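Local coordinates for protein interpain A (Prevotella intermedia, PDB 3BB7) that probably acts as a cysteine peptidase of the C10 family once activated, and is captured here as the zymogen, with part of its pro-segment still attached, at residues A[46-51]-A[282-287]; A[94-99]-A[111-116]; A[101-106]-A[178-183]. The protein carries 1 engineered substitution. One frame throughout, in Å; residues are numbered along the deposited sequence.

Interaction 1: A[46-51]-A[282-287]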
loop_
_atom_site.group_PDB
_atom_site.type_symbol
_atom_site.label_atom_id
_atom_site.label_comp_id
_atom_site.label_asym_id
_atom_site.label_seq_id
_atom_site.Cartn_x
_atom_site.Cartn_y
_atom_site.Cartn_z
ATOM N N THR A 46 -14.931 -6.839 1.840
ATOM C CA THR A 46 -13.954 -6.817 0.793
ATOM C C THR A 46 -12.848 -7.788 1.119
ATOM O O THR A 46 -12.566 -8.022 2.276
ATOM C CB THR A 46 -13.385 -5.370 0.616
ATOM O OG1 THR A 46 -12.342 -5.373 -0.360
ATOM C CG2 THR A 46 -12.860 -4.779 1.939
ATOM N N ASP A 47 -12.237 -8.363 0.088
ATOM C CA ASP A 47 -11.140 -9.291 0.294
ATOM C C ASP A 47 -9.843 -8.548 0.553
ATOM O O ASP A 47 -8.862 -9.173 0.901
ATOM C CB ASP A 47 -10.950 -10.192 -0.939
ATOM C CG ASP A 47 -11.987 -11.291 -1.042
ATOM O OD1 ASP A 47 -12.741 -11.530 -0.077
ATOM O OD2 ASP A 47 -12.029 -11.948 -2.101
ATOM N N ASN A 48 -9.851 -7.225 0.374
ATOM C CA ASN A 48 -8.666 -6.344 0.562
ATOM C C ASN A 48 -7.661 -6.905 1.585
ATOM O O ASN A 48 -7.838 -6.748 2.776
ATOM C CB ASN A 48 -9.176 -4.947 0.980
ATOM C CG ASN A 48 -8.090 -3.914 1.108
ATOM O OD1 ASN A 48 -6.921 -4.232 1.272
ATOM N ND2 ASN A 48 -8.493 -2.653 1.096
ATOM N N PRO A 49 -6.597 -7.567 1.120
ATOM C CA PRO A 49 -5.673 -8.213 2.061
ATOM C C PRO A 49 -4.874 -7.223 2.944
ATOM O O PRO A 49 -4.511 -7.562 4.091
ATOM C CB PRO A 49 -4.728 -9.005 1.133
ATOM C CG PRO A 49 -5.580 -9.205 -0.104
ATOM C CD PRO A 49 -6.231 -7.875 -0.276
ATOM N N SER A 50 -4.590 -6.025 2.440
ATOM C CA SER A 50 -3.742 -5.118 3.212
ATOM C C SER A 50 -4.559 -4.477 4.346
ATOM O O SER A 50 -4.046 -4.279 5.469
ATOM C CB SER A 50 -3.087 -4.111 2.281
ATOM O OG SER A 50 -2.272 -4.802 1.333
ATOM N N PHE A 51 -5.843 -4.200 4.084
ATOM C CA PHE A 51 -6.744 -3.743 5.141
ATOM C C PHE A 51 -6.924 -4.839 6.194
ATOM O O PHE A 51 -6.928 -4.562 7.413
ATOM C CB PHE A 51 -8.084 -3.334 4.514
ATOM C CG PHE A 51 -9.149 -2.928 5.503
ATOM C CD1 PHE A 51 -10.329 -3.677 5.644
ATOM C CD2 PHE A 51 -9.005 -1.749 6.222
ATOM C CE1 PHE A 51 -11.338 -3.265 6.545
ATOM C CE2 PHE A 51 -9.998 -1.315 7.098
ATOM C CZ PHE A 51 -11.166 -2.085 7.270
ATOM N N VAL A 282 -4.392 6.417 3.278
ATOM C CA VAL A 282 -3.968 5.114 2.765
ATOM C C VAL A 282 -4.750 4.743 1.502
ATOM O O VAL A 282 -5.992 4.846 1.463
ATOM C CB VAL A 282 -4.190 4.013 3.798
ATOM C CG1 VAL A 282 -3.773 2.641 3.256
ATOM C CG2 VAL A 282 -3.435 4.304 5.111
ATOM N N ASN A 283 -3.986 4.335 0.487
ATOM C CA ASN A 283 -4.531 3.724 -0.714
ATOM C C ASN A 283 -4.131 2.263 -0.688
ATOM O O ASN A 283 -2.977 1.946 -0.879
ATOM C CB ASN A 283 -4.000 4.445 -1.950
ATOM C CG ASN A 283 -4.666 3.965 -3.232
ATOM O OD1 ASN A 283 -4.782 2.762 -3.457
ATOM N ND2 ASN A 283 -5.149 4.913 -4.051
ATOM N N TRP A 284 -5.078 1.384 -0.390
ATOM C CA TRP A 284 -4.767 -0.030 -0.166
ATOM C C TRP A 284 -4.472 -0.792 -1.450
ATOM O O TRP A 284 -4.037 -1.941 -1.371
ATOM C CB TRP A 284 -5.932 -0.757 0.520
ATOM C CG TRP A 284 -6.359 -0.155 1.835
ATOM C CD1 TRP A 284 -7.473 0.614 2.060
ATOM C CD2 TRP A 284 -5.695 -0.291 3.103
ATOM N NE1 TRP A 284 -7.548 0.959 3.396
ATOM C CE2 TRP A 284 -6.458 0.443 4.050
ATOM C CE3 TRP A 284 -4.501 -0.919 3.523
ATOM C CZ2 TRP A 284 -6.098 0.544 5.384
ATOM C CZ3 TRP A 284 -4.140 -0.799 4.897
ATOM C CH2 TRP A 284 -4.944 -0.074 5.789
ATOM N N GLY A 285 -4.745 -0.199 -2.604
ATOM C CA GLY A 285 -4.513 -0.865 -3.892
ATOM C C GLY A 285 -5.497 -2.010 -4.099
ATOM O O GLY A 285 -5.159 -3.021 -4.690
ATOM N N TRP A 286 -6.734 -1.830 -3.626
ATOM C CA TRP A 286 -7.767 -2.846 -3.796
ATOM C C TRP A 286 -8.993 -2.199 -4.395
ATOM O O TRP A 286 -10.086 -2.251 -3.832
ATOM C CB TRP A 286 -8.067 -3.607 -2.508
ATOM C CG TRP A 286 -8.681 -4.961 -2.787
ATOM C CD1 TRP A 286 -10.009 -5.289 -2.724
ATOM C CD2 TRP A 286 -7.986 -6.163 -3.199
ATOM N NE1 TRP A 286 -10.179 -6.601 -3.056
ATOM C CE2 TRP A 286 -8.961 -7.163 -3.368
ATOM C CE3 TRP A 286 -6.637 -6.477 -3.455
ATOM C CZ2 TRP A 286 -8.630 -8.480 -3.745
ATOM C CZ3 TRP A 286 -6.300 -7.794 -3.828
ATOM C CH2 TRP A 286 -7.298 -8.774 -3.969
ATOM N N ASN A 287 -8.785 -1.550 -5.542
ATOM C CA ASN A 287 -9.860 -0.935 -6.335
ATOM C C ASN A 287 -10.592 0.162 -5.589
ATOM O O ASN A 287 -11.789 0.419 -5.861
ATOM C CB ASN A 287 -10.840 -2.017 -6.839
ATOM C CG ASN A 287 -10.095 -3.192 -7.405
ATOM O OD1 ASN A 287 -9.398 -3.047 -8.404
ATOM N ND2 ASN A 287 -10.126 -4.319 -6.699
HETATM O O HOH W 1 -12.963 -7.824 -2.662
HETATM O O HOH W 2 -4.311 -4.504 -0.852
#
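W286 lies against residues T46 to P49, one face of its indole taken up by backbone and proline carbons. Its CB meets the amide carbon CG of N48 at 3.6 Å, with the amide and ring planes only 20° apart. Further out, CG is set anti to the backbone N (chi1 -157°), and its five-membered ring sits under N48 CA, a CH-pi contact of 3.6 Å to the ring centroid. CD1 comes to T46 OG1, a hydroxyl that closes an ST turn by accepting from N48 N and is also hydrogen-bonded to D289 OD1. NE1 gives its proton to a water 3.1 Å away, and that water also accepts from D47 N. On the six-membered ring, CE3 and CZ3 lie under P49 CD, and CZ2 reaches D47 CB. A broad, flat indole suits such a surface because it can serve several residues at once. The contact joins the pro-segment to the peptidase domain: 46-51 begins helix 49-68, while 282-287 leaves strand 280-283, and S50 approaches H267, the predicted proton acceptor. N48 caps the helix, its OD1 accepting from F51 N at 3.0 Å, with the donor above the carbonyl plane. The other indole, W284, offers its face to the edge of F51 (planes at 70°), F51 CD2 standing 3.8 Å from W284 CZ2, while V282 CG1 lies over the opposite face.

Interaction 2: A[94-99]-A[111-116]. Engineered in segment 111-116: A116 (natural residue Cys).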
loop_
_atom_site.group_PDB
_atom_site.type_symbol
_atom_site.label_atom_id
_atom_site.label_comp_id
_atom_site.label_asym_id
_atom_site.label_seq_id
_atom_site.Cartn_x
_atom_site.Cartn_y
_atom_site.Cartn_z
ATOM N N TRP A 94 -6.318 1.814 -8.018
ATOM C CA TRP A 94 -5.927 0.606 -8.734
ATOM C C TRP A 94 -6.001 -0.662 -7.895
ATOM O O TRP A 94 -6.206 -0.592 -6.674
ATOM C CB TRP A 94 -4.534 0.813 -9.347
ATOM C CG TRP A 94 -4.548 1.870 -10.442
ATOM C CD1 TRP A 94 -5.651 2.473 -10.990
ATOM C CD2 TRP A 94 -3.419 2.384 -11.149
ATOM N NE1 TRP A 94 -5.280 3.330 -12.009
ATOM C CE2 TRP A 94 -3.915 3.315 -12.108
ATOM C CE3 TRP A 94 -2.023 2.200 -11.037
ATOM C CZ2 TRP A 94 -3.075 4.047 -12.949
ATOM C CZ3 TRP A 94 -1.182 2.906 -11.896
ATOM C CH2 TRP A 94 -1.717 3.830 -12.836
ATOM N N GLY A 95 -5.890 -1.817 -8.550
ATOM C CA GLY A 95 -6.015 -3.091 -7.882
ATOM C C GLY A 95 -5.068 -4.108 -8.500
ATOM O O GLY A 95 -4.042 -3.723 -9.108
ATOM N N GLN A 96 -5.389 -5.397 -8.354
ATOM C CA GLN A 96 -4.454 -6.458 -8.733
ATOM C C GLN A 96 -4.989 -7.400 -9.810
ATOM O O GLN A 96 -4.234 -8.256 -10.310
ATOM C CB GLN A 96 -4.103 -7.315 -7.514
ATOM C CG GLN A 96 -3.356 -6.586 -6.409
ATOM C CD GLN A 96 -2.775 -7.559 -5.401
ATOM O OE1 GLN A 96 -2.266 -8.620 -5.774
ATOM N NE2 GLN A 96 -2.825 -7.188 -4.105
ATOM N N GLN A 97 -6.269 -7.282 -10.155
ATOM C CA GLN A 97 -6.870 -8.165 -11.166
ATOM C C GLN A 97 -7.129 -7.441 -12.497
ATOM O O GLN A 97 -6.332 -6.563 -12.867
ATOM C CB GLN A 97 -8.057 -8.942 -10.589
ATOM C CG GLN A 97 -7.603 -9.786 -9.412
ATOM C CD GLN A 97 -8.645 -10.716 -8.915
ATOM O OE1 GLN A 97 -9.474 -10.344 -8.088
ATOM N NE2 GLN A 97 -8.617 -11.944 -9.412
ATOM N N MET A 98 -8.151 -7.811 -13.268
ATOM C CA MET A 98 -8.270 -7.182 -14.591
ATOM C C MET A 98 -8.640 -5.702 -14.500
ATOM O O MET A 98 -9.453 -5.330 -13.663
ATOM C CB MET A 98 -9.242 -7.960 -15.492
ATOM C CG MET A 98 -8.646 -9.282 -15.938
ATOM S SD MET A 98 -7.288 -9.112 -17.137
ATOM C CE MET A 98 -8.170 -8.415 -18.547
ATOM N N PRO A 99 -8.057 -4.861 -15.360
ATOM C CA PRO A 99 -7.086 -5.163 -16.408
ATOM C C PRO A 99 -5.623 -5.060 -15.973
ATOM O O PRO A 99 -4.715 -5.243 -16.806
ATOM C CB PRO A 99 -7.365 -4.074 -17.443
ATOM C CG PRO A 99 -7.757 -2.880 -16.566
ATOM C CD PRO A 99 -8.467 -3.442 -15.377
ATOM N N ARG A 111 -6.167 -16.081 -13.707
ATOM C CA ARG A 111 -4.974 -15.380 -14.156
ATOM C C ARG A 111 -4.125 -14.916 -12.946
ATOM O O ARG A 111 -4.667 -14.518 -11.909
ATOM C CB ARG A 111 -5.359 -14.165 -15.011
ATOM C CG ARG A 111 -4.211 -13.486 -15.696
ATOM C CD ARG A 111 -4.695 -12.420 -16.692
ATOM N NE ARG A 111 -5.559 -12.982 -17.743
ATOM C CZ ARG A 111 -5.119 -13.559 -18.866
ATOM N NH1 ARG A 111 -3.811 -13.661 -19.136
ATOM N NH2 ARG A 111 -6.008 -14.049 -19.739
ATOM N N LEU A 112 -2.794 -14.952 -13.095
ATOM C CA LEU A 112 -1.932 -14.476 -12.029
ATOM C C LEU A 112 -2.279 -13.011 -11.712
ATOM O O LEU A 112 -2.633 -12.233 -12.624
ATOM C CB LEU A 112 -0.476 -14.581 -12.463
ATOM C CG LEU A 112 0.029 -16.001 -12.810
ATOM C CD1 LEU A 112 1.503 -15.960 -13.290
ATOM C CD2 LEU A 112 -0.155 -17.031 -11.658
ATOM N N ILE A 113 -2.160 -12.627 -10.439
ATOM C CA ILE A 113 -2.482 -11.255 -10.037
ATOM C C ILE A 113 -1.250 -10.416 -9.796
ATOM O O ILE A 113 -0.138 -10.943 -9.706
ATOM C CB ILE A 113 -3.502 -11.256 -8.848
ATOM C CG1 ILE A 113 -2.867 -11.707 -7.508
ATOM C CG2 ILE A 113 -4.721 -12.120 -9.220
ATOM C CD1 ILE A 113 -3.795 -11.625 -6.283
ATOM N N THR A 114 -1.404 -9.085 -9.778
ATOM C CA THR A 114 -0.195 -8.283 -9.898
ATOM C C THR A 114 0.719 -8.292 -8.673
ATOM O O THR A 114 1.940 -8.055 -8.796
ATOM C CB THR A 114 -0.527 -6.812 -10.181
ATOM O OG1 THR A 114 -1.340 -6.326 -9.106
ATOM C CG2 THR A 114 -1.219 -6.673 -11.524
ATOM N N GLY A 115 0.132 -8.493 -7.507
ATOM C CA GLY A 115 0.875 -8.397 -6.222
ATOM C C GLY A 115 0.691 -7.003 -5.629
ATOM O O GLY A 115 0.752 -5.987 -6.344
ATOM N N ALA A 116 0.485 -6.932 -4.319
ATOM C CA ALA A 116 0.253 -5.643 -3.656
ATOM C C ALA A 116 1.424 -4.706 -3.810
ATOM O O ALA A 116 1.250 -3.483 -3.913
ATOM C CB ALA A 116 -0.027 -5.855 -2.176
HETATM O O HOH W 3 -7.248 -13.452 -11.585
#
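Q96 reaches across to T114, G115 and A116 at the start of helix 116-128, the helix that in papain-like peptidases carries the catalytic cysteine. A116 is an engineered alanine at the position of that predicted nucleophile. Q96 NE2 and A116 N lie 3.3 Å apart; they are two donors and do not bond each other, but their closeness is consistent with the oxyanion hole of this fold, which a glutamine amide and the backbone N of the cysteine form together. The tight part is centred on Q96. Its carbonyl O accepts a hydrogen bond from T114 N at 3.0 Å, and its side-chain OE1 receives a weak one from G115 N, also at 3.0 Å. Chi1 (-64°) sets CG anti to the carbonyl carbon, the extended chain continues from there, and CD ends 3.5 Å from A116 N. I113 CD1 packs here too, 3.4 Å from Q96 OE1. T114 OG1 lies only 3.1 Å from Q96 CA, its main polar partner being T119. G115 suits its place because, at its positive phi, a CB would be jammed against the carbonyl O of T114. Away from Q96 the contact loosens. I113 CG2 touches the methylene CG of Q97, so the branches of one residue face both glutamines. M98 SD only skirts R111 CD at 4.2 Å, while R111 NH1 is hydrogen-bonded to L104 O. Here a water bridges the segments, accepting from Q97 NE2 and donating to R111 O at 2.8 Å.

Interaction 3: A[101-106]-A[178-183]. Unlike the reference sequence in segment 101-106: K106 (reference Asn).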
loop_
_atom_site.group_PDB
_atom_site.type_symbol
_atom_site.label_atom_id
_atom_site.label_comp_id
_atom_site.label_asym_id
_atom_site.label_seq_id
_atom_site.Cartn_x
_atom_site.Cartn_y
_atom_site.Cartn_z
ATOM N N ASN A 101 -3.722 -6.960 -14.414
ATOM C CA ASN A 101 -2.958 -8.197 -14.615
ATOM C C ASN A 101 -3.060 -8.767 -16.027
ATOM O O ASN A 101 -2.697 -9.936 -16.238
ATOM C CB ASN A 101 -3.395 -9.268 -13.596
ATOM C CG ASN A 101 -4.835 -9.762 -13.837
ATOM O OD1 ASN A 101 -5.588 -9.124 -14.570
ATOM N ND2 ASN A 101 -5.204 -10.912 -13.228
ATOM N N LYS A 102 -3.540 -7.977 -16.986
ATOM C CA LYS A 102 -3.809 -8.455 -18.369
ATOM C C LYS A 102 -2.625 -9.148 -19.013
ATOM O O LYS A 102 -2.795 -10.085 -19.812
ATOM C CB LYS A 102 -4.247 -7.249 -19.259
ATOM C CG LYS A 102 -4.598 -7.519 -20.718
ATOM C CD LYS A 102 -5.220 -6.266 -21.347
ATOM C CE LYS A 102 -5.153 -6.374 -22.840
ATOM N NZ LYS A 102 -5.853 -5.242 -23.494
ATOM N N LEU A 103 -1.419 -8.669 -18.719
ATOM C CA LEU A 103 -0.246 -9.201 -19.404
ATOM C C LEU A 103 0.400 -10.411 -18.711
ATOM O O LEU A 103 1.399 -10.947 -19.216
ATOM C CB LEU A 103 0.793 -8.101 -19.614
ATOM C CG LEU A 103 0.299 -6.947 -20.473
ATOM C CD1 LEU A 103 1.336 -5.843 -20.577
ATOM C CD2 LEU A 103 -0.107 -7.413 -21.880
ATOM N N LEU A 104 -0.143 -10.820 -17.562
ATOM C CA LEU A 104 0.412 -11.939 -16.815
ATOM C C LEU A 104 -0.183 -13.269 -17.281
ATOM O O LEU A 104 -1.320 -13.300 -17.776
ATOM C CB LEU A 104 0.150 -11.743 -15.314
ATOM C CG LEU A 104 0.855 -10.525 -14.686
ATOM C CD1 LEU A 104 0.288 -10.242 -13.314
ATOM C CD2 LEU A 104 2.370 -10.770 -14.639
ATOM N N PRO A 105 0.565 -14.372 -17.138
ATOM C CA PRO A 105 0.060 -15.696 -17.531
ATOM C C PRO A 105 -1.286 -16.063 -16.952
ATOM O O PRO A 105 -1.604 -15.724 -15.805
ATOM C CB PRO A 105 1.148 -16.650 -17.011
ATOM C CG PRO A 105 2.391 -15.835 -17.047
ATOM C CD PRO A 105 1.985 -14.419 -16.742
ATOM N N LYS A 106 -2.078 -16.758 -17.768
ATOM C CA LYS A 106 -3.329 -17.328 -17.311
ATOM C C LYS A 106 -3.030 -18.699 -16.678
ATOM O O LYS A 106 -2.010 -19.323 -16.978
ATOM C CB LYS A 106 -4.288 -17.438 -18.505
ATOM C CG LYS A 106 -5.746 -17.749 -18.197
ATOM C CD LYS A 106 -6.256 -17.264 -16.867
ATOM C CE LYS A 106 -7.716 -16.791 -17.054
ATOM N NZ LYS A 106 -8.654 -17.350 -16.025
ATOM N N GLU A 178 -5.785 2.118 -22.716
ATOM C CA GLU A 178 -5.716 2.433 -21.287
ATOM C C GLU A 178 -5.402 1.174 -20.454
ATOM O O GLU A 178 -4.609 1.228 -19.516
ATOM C CB GLU A 178 -7.036 3.051 -20.848
ATOM C CG GLU A 178 -7.195 4.476 -21.347
ATOM C CD GLU A 178 -8.612 5.020 -21.282
ATOM O OE1 GLU A 178 -8.744 6.258 -21.345
ATOM O OE2 GLU A 178 -9.587 4.249 -21.168
ATOM N N ALA A 179 -6.023 0.042 -20.803
ATOM C CA ALA A 179 -5.743 -1.228 -20.132
ATOM C C ALA A 179 -4.294 -1.615 -20.329
ATOM O O ALA A 179 -3.620 -1.984 -19.371
ATOM C CB ALA A 179 -6.643 -2.288 -20.674
ATOM N N ASN A 180 -3.800 -1.543 -21.561
ATOM C CA ASN A 180 -2.405 -1.906 -21.808
ATOM C C ASN A 180 -1.391 -0.991 -21.102
ATOM O O ASN A 180 -0.321 -1.429 -20.669
ATOM C CB ASN A 180 -2.168 -1.957 -23.303
ATOM C CG ASN A 180 -2.775 -3.203 -23.924
ATOM O OD1 ASN A 180 -2.958 -4.215 -23.240
ATOM N ND2 ASN A 180 -3.061 -3.147 -25.203
ATOM N N ALA A 181 -1.720 0.296 -21.021
ATOM C CA ALA A 181 -0.842 1.251 -20.359
ATOM C C ALA A 181 -0.603 0.831 -18.941
ATOM O O ALA A 181 0.543 0.724 -18.516
ATOM C CB ALA A 181 -1.432 2.635 -20.398
ATOM N N VAL A 182 -1.690 0.610 -18.191
ATOM C CA VAL A 182 -1.529 0.264 -16.797
ATOM C C VAL A 182 -0.998 -1.167 -16.616
ATOM O O VAL A 182 -0.221 -1.405 -15.673
ATOM C CB VAL A 182 -2.819 0.537 -15.959
ATOM C CG1 VAL A 182 -3.940 -0.470 -16.257
ATOM C CG2 VAL A 182 -2.497 0.529 -14.485
ATOM N N ALA A 183 -1.402 -2.100 -17.491
ATOM C CA ALA A 183 -0.952 -3.487 -17.364
ATOM C C ALA A 183 0.554 -3.604 -17.566
ATOM O O ALA A 183 1.186 -4.417 -16.919
ATOM C CB ALA A 183 -1.674 -4.367 -18.357
HETATM O O HOH W 4 -4.071 -5.989 -26.086
HETATM O O HOH W 5 -0.227 -6.942 -16.501
#
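K102 and L103, the two middle residues of the type I beta turn from N101 to L104, press against one side of helix 176-192 within the peptidase domain. The apolar contacts lie close to the backbone. A183, pointing at the turn, puts its CB 3.9 Å from L103 CG and 4.0 Å from K102 CB; having only a methyl group, it allows the turn to come near the helix. L103 CD1 meets the backbone carbon A183 C at 3.8 Å. The polar contact lies further out. K102 sends its CG anti to the backbone N (chi1 -179°), and the extended chain beyond carries NZ to N180, where it forms a weak hydrogen bond to OD1 at 3.1 Å; E176 is a second, long and weak ionic partner. K102 CE is equally near N180 OD1, at 3.1 Å, so that oxygen meets the end of the lysine and not NZ alone. A flexible lysine suits this partly exposed place, since its methylenes can pack while the ammonium reaches a polar group. Of two bridging waters, one accepts from N180 ND2 and, weakly, from K102 NZ; the other accepts from L103 N at 3.1 Å and donates to A183 O at 2.9 Å, linking backbone to backbone. Away from the predicted catalytic residues, the chemistry implies a partly buried contact held by methyl packing near the helix, with weak and water-mediated polar links at its exposed side.

Interactions 1 and 2 meet beside the predicted active site, whereas the centre of interaction 3 is about 19 Å from that of interaction 1. All three are partly buried, but interaction 1 is nearest the chain's centre (about 8 Å between centres) and interaction 3 furthest (about 20 Å). Interaction 1 joins pro-segment to peptidase domain; the others stay within the peptidase domain. The first two adjoin directly: N287 N probably bonds to W94 O, and W286 CZ3 packs against Q96 NE2. Interactions 2 and 3 share the loop between helices 49-68 and 116-128, where R111 CD packs against N101 O. Chemistry follows position: indole packing in 1, backbone and amide bonding in 2, methyl packing with weak and water-mediated polar links in 3.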